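SusD-like protein BACOVA_02651 (PDB 5E75) binds polysaccharide at the cell surface of the gut bacterium Bacteroides ovatus, probably capturing xyloglucan before its transport into the periplasm for degradation. Local coordinates at residues G223-T228 against D362-Y367. Sequence-based numbering, arbitrary orientation.
Sequences GLDLMT and DVYLTY
Y364 of helix 360-372 and L226 of the loop after helix 205-221 form a loop-to-helix packing, part apolar and part water-mediated, within the helical body of this SusD-family protein; two waters tie the Y364 hydroxyl to L224 and D225. The L226 and Y364 side chains run antiparallel alongside one another, with L226 CG 3.6 Å from Y364 CE2. One branch, L226 CD2, lies over a ring face as a CH-pi contact, 4.2 Å from the centroid and 26° off the normal. With CG anti to the carbonyl carbon (chi1 -76°), Y364 extends towards the loop, also touching C219 of helix 205-221 and R389 of helix 382-393, its ring meeting that of F386. Its OH gives its proton to one water (2.7 Å from OH), which lies in the ring plane and donates to L224 O. A second water, 2.8 Å from OH, donates both to it and to D225 OD1. That carboxylate oxygen also forms a salt bridge with R389 and accepts a weak hydrogen bond from L226 N (N-H...O 134°). An alanine in place of L226 would probably leave one face of the Y364 ring without its leucine cover and the ring less firmly held. The hydroxyl, donor to one water and acceptor from the other, reaches the loop's acceptors through water rather than by a direct hydrogen bond, and R389 probably stabilises the charge on D225.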
loop_
_atom_site.group_PDB
_atom_site.type_symbol
_atom_site.label_atom_id
_atom_site.label_comp_id
_atom_site.label_asym_id
_atom_site.label_seq_id
_atom_site.Cartn_x
_atom_site.Cartn_y
_atom_site.Cartn_z
ATOM N N GLY A 223 14.884 -2.370 -17.858
ATOM C CA GLY A 223 14.359 -3.213 -18.914
ATOM C C GLY A 223 12.942 -3.681 -18.626
ATOM O O GLY A 223 12.393 -4.487 -19.378
ATOM N N LEU A 224 12.350 -3.178 -17.542
ATOM C CA LEU A 224 10.994 -3.535 -17.157
ATOM C C LEU A 224 10.029 -2.517 -17.724
ATOM O O LEU A 224 10.385 -1.356 -17.927
ATOM C CB LEU A 224 10.888 -3.557 -15.630
ATOM C CG LEU A 224 11.852 -4.494 -14.908
ATOM C CD1 LEU A 224 11.771 -4.282 -13.402
ATOM C CD2 LEU A 224 11.550 -5.922 -15.274
ATOM N N ASP A 225 8.802 -2.956 -17.972
ATOM C CA ASP A 225 7.776 -2.035 -18.446
ATOM C C ASP A 225 6.486 -2.243 -17.680
ATOM O O ASP A 225 6.282 -3.257 -17.020
ATOM C CB ASP A 225 7.534 -2.233 -19.947
ATOM C CG ASP A 225 6.965 -0.982 -20.640
ATOM O OD1 ASP A 225 6.760 0.088 -19.998
ATOM O OD2 ASP A 225 6.743 -1.073 -21.867
ATOM N N LEU A 226 5.609 -1.259 -17.777
ATOM C CA LEU A 226 4.250 -1.405 -17.261
ATOM C C LEU A 226 3.478 -2.477 -18.028
ATOM O O LEU A 226 3.632 -2.601 -19.247
ATOM C CB LEU A 226 3.481 -0.092 -17.391
ATOM C CG LEU A 226 4.125 1.145 -16.767
ATOM C CD1 LEU A 226 3.223 2.309 -16.976
ATOM C CD2 LEU A 226 4.386 0.956 -15.285
ATOM N N MET A 227 2.658 -3.261 -17.334
ATOM C CA MET A 227 1.730 -4.146 -18.032
ATOM C C MET A 227 0.839 -3.312 -18.970
ATOM O O MET A 227 0.415 -2.207 -18.630
ATOM C CB MET A 227 0.855 -4.946 -17.072
ATOM C CG MET A 227 1.614 -5.959 -16.211
ATOM S SD MET A 227 0.513 -7.246 -15.560
ATOM C CE MET A 227 0.412 -8.357 -16.968
ATOM N N THR A 228 0.549 -3.854 -20.151
ATOM C CA THR A 228 -0.255 -3.147 -21.144
ATOM C C THR A 228 -1.643 -2.786 -20.620
ATOM O O THR A 228 -2.151 -1.682 -20.864
ATOM C CB THR A 228 -0.380 -3.996 -22.421
ATOM O OG1 THR A 228 0.932 -4.224 -22.961
ATOM C CG2 THR A 228 -1.241 -3.300 -23.454
ATOM N N ASP A 362 4.659 3.051 -9.525
ATOM C CA ASP A 362 5.002 3.873 -8.357
ATOM C C ASP A 362 6.345 4.570 -8.589
ATOM O O ASP A 362 6.516 5.754 -8.284
ATOM C CB ASP A 362 5.050 2.954 -7.132
ATOM C CG ASP A 362 4.932 3.669 -5.818
ATOM O OD1 ASP A 362 5.293 4.846 -5.711
ATOM O OD2 ASP A 362 4.461 3.017 -4.865
ATOM N N VAL A 363 7.313 3.827 -9.115
ATOM C CA VAL A 363 8.621 4.404 -9.378
ATOM C C VAL A 363 8.500 5.490 -10.454
ATOM O O VAL A 363 9.157 6.528 -10.348
ATOM C CB VAL A 363 9.684 3.334 -9.739
ATOM C CG1 VAL A 363 11.052 3.951 -9.817
ATOM C CG2 VAL A 363 9.690 2.213 -8.718
ATOM N N TYR A 364 7.660 5.259 -11.462
ATOM C CA TYR A 364 7.427 6.284 -12.493
ATOM C C TYR A 364 6.904 7.568 -11.868
ATOM O O TYR A 364 7.390 8.667 -12.160
ATOM C CB TYR A 364 6.423 5.794 -13.552
ATOM C CG TYR A 364 6.953 4.795 -14.583
ATOM C CD1 TYR A 364 8.139 4.105 -14.387
ATOM C CD2 TYR A 364 6.256 4.554 -15.767
ATOM C CE1 TYR A 364 8.611 3.209 -15.344
ATOM C CE2 TYR A 364 6.723 3.666 -16.703
ATOM C CZ TYR A 364 7.895 2.993 -16.494
ATOM O OH TYR A 364 8.321 2.140 -17.491
ATOM N N LEU A 365 5.888 7.450 -11.024
ATOM C CA LEU A 365 5.294 8.630 -10.420
ATOM C C LEU A 365 6.218 9.287 -9.396
ATOM O O LEU A 365 6.238 10.509 -9.265
ATOM C CB LEU A 365 3.923 8.306 -9.790
ATOM C CG LEU A 365 2.843 7.875 -10.777
ATOM C CD1 LEU A 365 1.588 7.465 -10.044
ATOM C CD2 LEU A 365 2.517 8.952 -11.754
ATOM N N THR A 366 6.992 8.475 -8.680
ATOM C CA THR A 366 8.000 8.995 -7.743
ATOM C C THR A 366 9.070 9.801 -8.471
ATOM O O THR A 366 9.461 10.881 -8.026
ATOM C CB THR A 366 8.643 7.835 -6.937
ATOM O OG1 THR A 366 7.638 7.252 -6.102
ATOM C CG2 THR A 366 9.795 8.284 -6.036
ATOM N N TYR A 367 9.524 9.296 -9.606
ATOM C CA TYR A 367 10.494 10.025 -10.406
ATOM C C TYR A 367 9.912 11.382 -10.835
ATOM O O TYR A 367 10.571 12.421 -10.708
ATOM C CB TYR A 367 10.881 9.183 -11.626
ATOM C CG TYR A 367 11.973 9.755 -12.514
ATOM C CD1 TYR A 367 12.913 10.652 -12.027
ATOM C CD2 TYR A 367 12.061 9.370 -13.837
ATOM C CE1 TYR A 367 13.910 11.168 -12.849
ATOM C CE2 TYR A 367 13.050 9.882 -14.667
ATOM C CZ TYR A 367 13.968 10.777 -14.162
ATOM O OH TYR A 367 14.945 11.286 -14.996
HETATM O O HOH W 1 10.751 1.211 -16.957
HETATM O O HOH W 2 7.835 2.640 -20.184
#